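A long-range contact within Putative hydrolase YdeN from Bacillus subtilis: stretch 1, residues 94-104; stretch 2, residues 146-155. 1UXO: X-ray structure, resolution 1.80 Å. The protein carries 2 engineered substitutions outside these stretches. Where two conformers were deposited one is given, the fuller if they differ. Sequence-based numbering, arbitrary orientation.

Stretch 1, residues 94-104: GIILVSGFAKS
Stretch 2 146-155: FSKDLAQQID

Ser147 OG, on an m rotamer, donates to Gly100 O at 2.7 Å, a helix hydroxyl satisfying a loop carbonyl, while Ser147 CA lies 3.3 Å from Gly100 O in a CA-H...O contact. Nearby, the CA atoms come nearest at Phe101 CA and Ser147 CA, 5.3 Å apart. One water extends this seam, accepting from Ala102 N (2.9 Å) and donating to Phe146 O (2.7 Å). Further out, Lys103 (chi1 p) reaches Asp149 (chi1 t) in a salt bridge, Lys103 NZ to Asp149 OD2 3.2 Å. The Lys103 side chain, t from chi2 onward, crosses one face of the Phe146 ring (chi1 m, chi2 33°): Lys103 CE stands 3.4 Å from the centroid and Lys103 NZ 4.4 Å, so CH-pi and cation-pi contacts share one face. Ser104 O meets the ring edge, 3.3 Å from Phe146 CE2.

Stretch 1 runs as a strand from Gly94 to Val98, makes a type II turn from Leu97 to Gly100, then continues irregularly; stretch 2, in a helix begun earlier, is helical through Gln153 and runs roughly opposite to the strand. Phe146, Asp149, Leu150 and Gln153 point toward stretch 1, following the helical repeat. Leu150 (t, p) sets CD2 3.7 Å from Gly100 C and 3.9 Å from Leu97 CD1; an ideal CB on Gly100 would sit 3.2 Å from Leu150 CD2, which is tight, and clash with Leu97 CB at 3.0 Å. Ile154 (p, t), first to leave helical phi/psi, sets CD1 3.8 Å from Leu97 CD1 (Leu97 m, t) and 4.4 Å from Ile95 CD1 (Ile95 p, t).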

ATOM      1  N   GLY A  94      -9.966   2.917   4.243  1.00 11.31           N
ATOM      2  CA  GLY A  94      -8.806   3.693   3.873  1.00 11.63           C
ATOM      3  C   GLY A  94      -7.688   2.895   3.298  1.00 10.82           C
ATOM      4  O   GLY A  94      -7.714   1.651   3.290  1.00 11.91           O
ATOM      5  N   ILE A  95      -6.707   3.637   2.793  1.00 10.75           N
ATOM      6  CA  ILE A  95      -5.478   3.084   2.213  1.00  9.64           C
ATOM      7  C   ILE A  95      -4.268   3.869   2.706  1.00  9.15           C
ATOM      8  O   ILE A  95      -4.313   5.111   2.932  1.00  8.95           O
ATOM      9  CB  ILE A  95      -5.507   3.095   0.660  1.00 10.53           C
ATOM     10  CG1 ILE A  95      -5.593   4.509   0.090  1.00  9.27           C
ATOM     11  CG2 ILE A  95      -6.588   2.205   0.081  1.00 10.05           C
ATOM     12  CD1 ILE A  95      -5.590   4.526  -1.455  1.00 11.78           C
ATOM     13  N   ILE A  96      -3.193   3.139   2.953  1.00  8.51           N
ATOM     14  CA  ILE A  96      -1.930   3.729   3.269  1.00  8.65           C
ATOM     15  C   ILE A  96      -0.905   3.146   2.312  1.00  8.17           C
ATOM     16  O   ILE A  96      -0.754   1.922   2.225  1.00  9.40           O
ATOM     17  CB  ILE A  96      -1.540   3.448   4.700  1.00  9.49           C
ATOM     18  CG1 ILE A  96      -2.549   4.042   5.681  1.00 10.00           C
ATOM     19  CG2 ILE A  96      -0.212   4.061   5.007  1.00 10.69           C
ATOM     20  CD1 ILE A  96      -2.243   3.697   7.163  1.00 12.05           C
ATOM     21  N   LEU A  97      -0.239   4.019   1.593  1.00  8.24           N
ATOM     22  CA  LEU A  97       0.691   3.621   0.538  1.00  8.12           C
ATOM     23  C   LEU A  97       2.086   3.956   0.975  1.00  8.61           C
ATOM     24  O   LEU A  97       2.524   5.105   0.857  1.00  9.33           O
ATOM     25  CB  LEU A  97       0.336   4.294  -0.776  1.00  9.75           C
ATOM     26  CG  LEU A  97      -1.146   4.208  -1.150  1.00 10.85           C
ATOM     27  CD1 LEU A  97      -1.458   4.989  -2.431  1.00 12.32           C
ATOM     28  CD2 LEU A  97      -1.552   2.767  -1.330  1.00 10.37           C
ATOM     29  N   VAL A  98       2.795   2.940   1.481  1.00  8.59           N
ATOM     30  CA  VAL A  98       4.188   3.108   1.902  1.00  8.25           C
ATOM     31  C   VAL A  98       5.132   3.001   0.716  1.00  7.96           C
ATOM     32  O   VAL A  98       5.162   1.979   0.037  1.00  7.48           O
ATOM     33  CB  VAL A  98       4.572   2.139   3.015  1.00  8.13           C
ATOM     34  CG1 VAL A  98       5.896   2.521   3.593  1.00  9.19           C
ATOM     35  CG2 VAL A  98       3.501   2.183   4.109  1.00  9.61           C
ATOM     36  N   SER A  99       5.846   4.088   0.448  1.00  7.55           N
ATOM     37  CA  SER A  99       6.699   4.231  -0.736  1.00  8.21           C
ATOM     38  C   SER A  99       5.912   4.069  -2.006  1.00  8.04           C
ATOM     39  O   SER A  99       6.395   3.438  -2.961  1.00  9.31           O
ATOM     40  CB  SER A  99       7.829   3.253  -0.676  1.00  8.76           C
ATOM     41  OG  SER A  99       8.472   3.336   0.551  1.00  9.87           O
ATOM     42  N   GLY A 100       4.689   4.614  -2.010  1.00  7.84           N
ATOM     43  CA  GLY A 100       3.810   4.497  -3.162  1.00  6.80           C
ATOM     44  C   GLY A 100       4.292   5.285  -4.376  1.00  7.65           C
ATOM     45  O   GLY A 100       4.946   6.358  -4.265  1.00  8.45           O
ATOM     46  N   PHE A 101       3.932   4.789  -5.543  1.00  7.63           N
ATOM     47  CA  PHE A 101       4.286   5.439  -6.776  1.00  8.30           C
ATOM     48  C   PHE A 101       3.247   5.004  -7.842  1.00  9.13           C
ATOM     49  O   PHE A 101       2.577   3.968  -7.673  1.00  9.84           O
ATOM     50  CB  PHE A 101       5.719   5.089  -7.225  1.00  8.44           C
ATOM     51  CG  PHE A 101       5.944   3.616  -7.446  1.00  7.36           C
ATOM     52  CD1 PHE A 101       5.926   3.073  -8.727  1.00  8.59           C
ATOM     53  CD2 PHE A 101       6.157   2.774  -6.355  1.00  8.25           C
ATOM     54  CE1 PHE A 101       6.124   1.712  -8.924  1.00  9.70           C
ATOM     55  CE2 PHE A 101       6.361   1.399  -6.539  1.00  7.28           C
ATOM     56  CZ  PHE A 101       6.331   0.858  -7.819  1.00  9.35           C
ATOM     57  N   ALA A 102       3.100   5.816  -8.888  1.00  9.72           N
ATOM     58  CA  ALA A 102       2.149   5.536  -9.993  1.00 10.34           C
ATOM     59  C   ALA A 102       2.763   5.817 -11.394  1.00 10.91           C
ATOM     60  O   ALA A 102       2.029   6.136 -12.356  1.00 11.84           O
ATOM     61  CB  ALA A 102       0.892   6.408  -9.822  1.00 10.26           C
ATOM     62  N   LYS A 103       4.095   5.753 -11.497  1.00 10.45           N
ATOM     63  CA  LYS A 103       4.817   5.876 -12.774  1.00  9.58           C
ATOM     64  C   LYS A 103       6.099   5.049 -12.743  1.00 10.22           C
ATOM     65  O   LYS A 103       6.524   4.570 -11.681  1.00  9.39           O
ATOM     66  CB  LYS A 103       5.153   7.310 -13.098  1.00 10.81           C
ATOM     67  CG  LYS A 103       6.157   8.000 -12.153  1.00 11.43           C
ATOM     68  CD  LYS A 103       6.015   9.497 -12.281  1.00 16.16           C
ATOM     69  CE  LYS A 103       6.936  10.230 -11.408  1.00 18.34           C
ATOM     70  NZ  LYS A 103       6.847  11.714 -11.582  1.00 23.22           N
ATOM     71  N   SER A 104       6.703   4.844 -13.918  1.00 11.04           N
ATOM     72  CA  SER A 104       7.868   3.979 -14.044  1.00 10.80           C
ATOM     73  C   SER A 104       8.975   4.336 -13.086  1.00  9.83           C
ATOM     74  O   SER A 104       9.348   5.520 -12.969  1.00  8.97           O
ATOM     75  CB  SER A 104       8.472   4.176 -15.451  1.00 11.49           C
ATOM     76  OG  SER A 104       9.674   3.500 -15.595  1.00 13.10           O
ATOM     77  N   PHE A 146       8.251  11.081  -6.423  1.00  9.70           N
ATOM     78  CA  PHE A 146       7.202  10.234  -7.023  1.00  9.11           C
ATOM     79  C   PHE A 146       6.060   9.962  -6.027  1.00  8.94           C
ATOM     80  O   PHE A 146       4.861   9.835  -6.410  1.00  8.65           O
ATOM     81  CB  PHE A 146       7.783   8.889  -7.431  1.00 10.22           C
ATOM     82  CG  PHE A 146       8.692   8.889  -8.640  1.00  8.55           C
ATOM     83  CD1 PHE A 146       9.535   9.962  -8.991  1.00 10.59           C
ATOM     84  CD2 PHE A 146       8.744   7.740  -9.379  1.00 10.51           C
ATOM     85  CE1 PHE A 146      10.388   9.886 -10.092  1.00 10.82           C
ATOM     86  CE2 PHE A 146       9.612   7.630 -10.502  1.00 12.19           C
ATOM     87  CZ  PHE A 146      10.421   8.701 -10.861  1.00 12.22           C
ATOM     88  N   SER A 147       6.410   9.838  -4.744  1.00  8.86           N
ATOM     89  CA  SER A 147       5.426   9.566  -3.697  1.00  8.54           C
ATOM     90  C   SER A 147       4.653  10.845  -3.367  1.00  8.20           C
ATOM     91  O   SER A 147       3.455  10.821  -3.172  1.00  7.77           O
ATOM     92  CB  SER A 147       6.098   9.003  -2.439  1.00  7.69           C
ATOM     93  OG  SER A 147       6.647   7.723  -2.697  1.00 10.25           O
ATOM     94  N   LYS A 148       5.340  11.979  -3.362  1.00  8.92           N
ATOM     95  CA  LYS A 148       4.697  13.252  -3.132  1.00  8.89           C
ATOM     96  C   LYS A 148       3.726  13.587  -4.298  1.00  9.18           C
ATOM     97  O   LYS A 148       2.610  14.044  -4.060  1.00  9.22           O
ATOM     98  CB  LYS A 148       5.773  14.366  -2.971  1.00 10.01           C
ATOM     99  CG  LYS A 148       5.142  15.739  -2.683  1.00 12.16           C
ATOM    100  CD  LYS A 148       6.131  16.757  -2.131  1.00 16.43           C
ATOM    101  CE  LYS A 148       5.442  17.812  -1.271  1.00 20.34           C
ATOM    102  NZ  LYS A 148       6.313  18.707  -0.425  1.00 17.59           N
ATOM    103  N   ASP A 149       4.154  13.289  -5.535  1.00  9.11           N
ATOM    104  CA  ASP A 149       3.363  13.465  -6.765  1.00 10.36           C
ATOM    105  C   ASP A 149       2.098  12.655  -6.629  1.00  8.79           C
ATOM    106  O   ASP A 149       1.004  13.173  -6.830  1.00  8.55           O
ATOM    107  CB  ASP A 149       4.165  12.931  -7.949  1.00 11.51           C
ATOM    108  CG  ASP A 149       3.520  13.154  -9.355  0.70 15.74           C
ATOM    109  OD1 ASP A 149       2.504  13.894  -9.505  0.70 20.14           O
ATOM    110  OD2 ASP A 149       3.945  12.526 -10.381  0.70 18.93           O
ATOM    111  N   LEU A 150       2.226  11.386  -6.239  1.00  7.99           N
ATOM    112  CA  LEU A 150       1.060  10.530  -6.087  1.00  7.45           C
ATOM    113  C   LEU A 150       0.109  11.054  -4.991  1.00  7.71           C
ATOM    114  O   LEU A 150      -1.135  11.084  -5.192  1.00  6.61           O
ATOM    115  CB  LEU A 150       1.519   9.089  -5.752  1.00  8.24           C
ATOM    116  CG  LEU A 150       0.423   8.130  -5.343  1.00  7.70           C
ATOM    117  CD1 LEU A 150      -0.629   8.024  -6.446  1.00  8.96           C
ATOM    118  CD2 LEU A 150       0.931   6.783  -4.987  1.00 10.74           C
ATOM    119  N   ALA A 151       0.681  11.474  -3.834  1.00  7.23           N
ATOM    120  CA  ALA A 151      -0.118  12.050  -2.775  1.00  6.68           C
ATOM    121  C   ALA A 151      -0.965  13.231  -3.264  1.00  6.94           C
ATOM    122  O   ALA A 151      -2.139  13.385  -2.922  1.00  7.60           O
ATOM    123  CB  ALA A 151       0.739  12.423  -1.564  1.00  6.53           C
ATOM    124  N   GLN A 152      -0.380  14.048  -4.090  1.00  9.10           N
ATOM    125  CA  GLN A 152      -1.155  15.144  -4.692  1.00  9.91           C
ATOM    126  C   GLN A 152      -2.245  14.661  -5.630  1.00  8.72           C
ATOM    127  O   GLN A 152      -3.379  15.186  -5.625  1.00  9.33           O
ATOM    128  CB  GLN A 152      -0.245  16.100  -5.461  1.00 10.96           C
ATOM    129  CG  GLN A 152       0.775  16.805  -4.625  1.00 14.09           C
ATOM    130  CD  GLN A 152       1.893  17.446  -5.398  1.00 17.26           C
ATOM    131  OE1 GLN A 152       2.095  17.169  -6.609  1.00 20.55           O
ATOM    132  NE2 GLN A 152       2.693  18.244  -4.696  1.00 19.47           N
ATOM    133  N   GLN A 153      -1.922  13.712  -6.480  1.00  8.47           N
ATOM    134  CA  GLN A 153      -2.876  13.196  -7.469  1.00  9.70           C
ATOM    135  C   GLN A 153      -4.128  12.572  -6.820  1.00 10.01           C
ATOM    136  O   GLN A 153      -5.246  12.665  -7.360  1.00  9.52           O
ATOM    137  CB  GLN A 153      -2.176  12.153  -8.321  1.00  9.98           C
ATOM    138  CG  GLN A 153      -1.159  12.758  -9.243  1.00 11.15           C
ATOM    139  CD  GLN A 153      -0.389  11.736 -10.010  1.00 15.87           C
ATOM    140  OE1 GLN A 153       0.024  10.704  -9.452  1.00 17.56           O
ATOM    141  NE2 GLN A 153      -0.200  11.992 -11.321  1.00 18.87           N
ATOM    142  N   ILE A 154      -3.928  11.914  -5.677  1.00 10.14           N
ATOM    143  CA  ILE A 154      -5.023  11.251  -4.972  1.00  9.64           C
ATOM    144  C   ILE A 154      -5.410  11.914  -3.647  1.00  8.93           C
ATOM    145  O   ILE A 154      -6.067  11.283  -2.846  1.00  9.97           O
ATOM    146  CB  ILE A 154      -4.794   9.704  -4.773  1.00  9.75           C
ATOM    147  CG1 ILE A 154      -3.631   9.417  -3.800  1.00  8.01           C
ATOM    148  CG2 ILE A 154      -4.624   8.998  -6.142  1.00 11.77           C
ATOM    149  CD1 ILE A 154      -3.625   7.981  -3.265  1.00  8.11           C
ATOM    150  N   ASP A 155      -5.085  13.196  -3.469  1.00  8.42           N
ATOM    151  CA  ASP A 155      -5.456  13.942  -2.285  1.00  8.93           C
ATOM    152  C   ASP A 155      -5.277  13.118  -1.002  1.00  8.39           C
ATOM    153  O   ASP A 155      -6.195  12.950  -0.191  1.00  8.29           O
ATOM    154  CB  ASP A 155      -6.884  14.506  -2.374  1.00  8.90           C
ATOM    155  CG  ASP A 155      -7.203  15.411  -1.206  1.00 12.25           C
ATOM    156  OD1 ASP A 155      -6.246  16.118  -0.712  1.00 15.04           O
ATOM    157  OD2 ASP A 155      -8.372  15.495  -0.683  1.00 14.01           O
TER
HETATM  158  O   HOH W   1       4.242   8.473  -8.712  1.00  7.84           O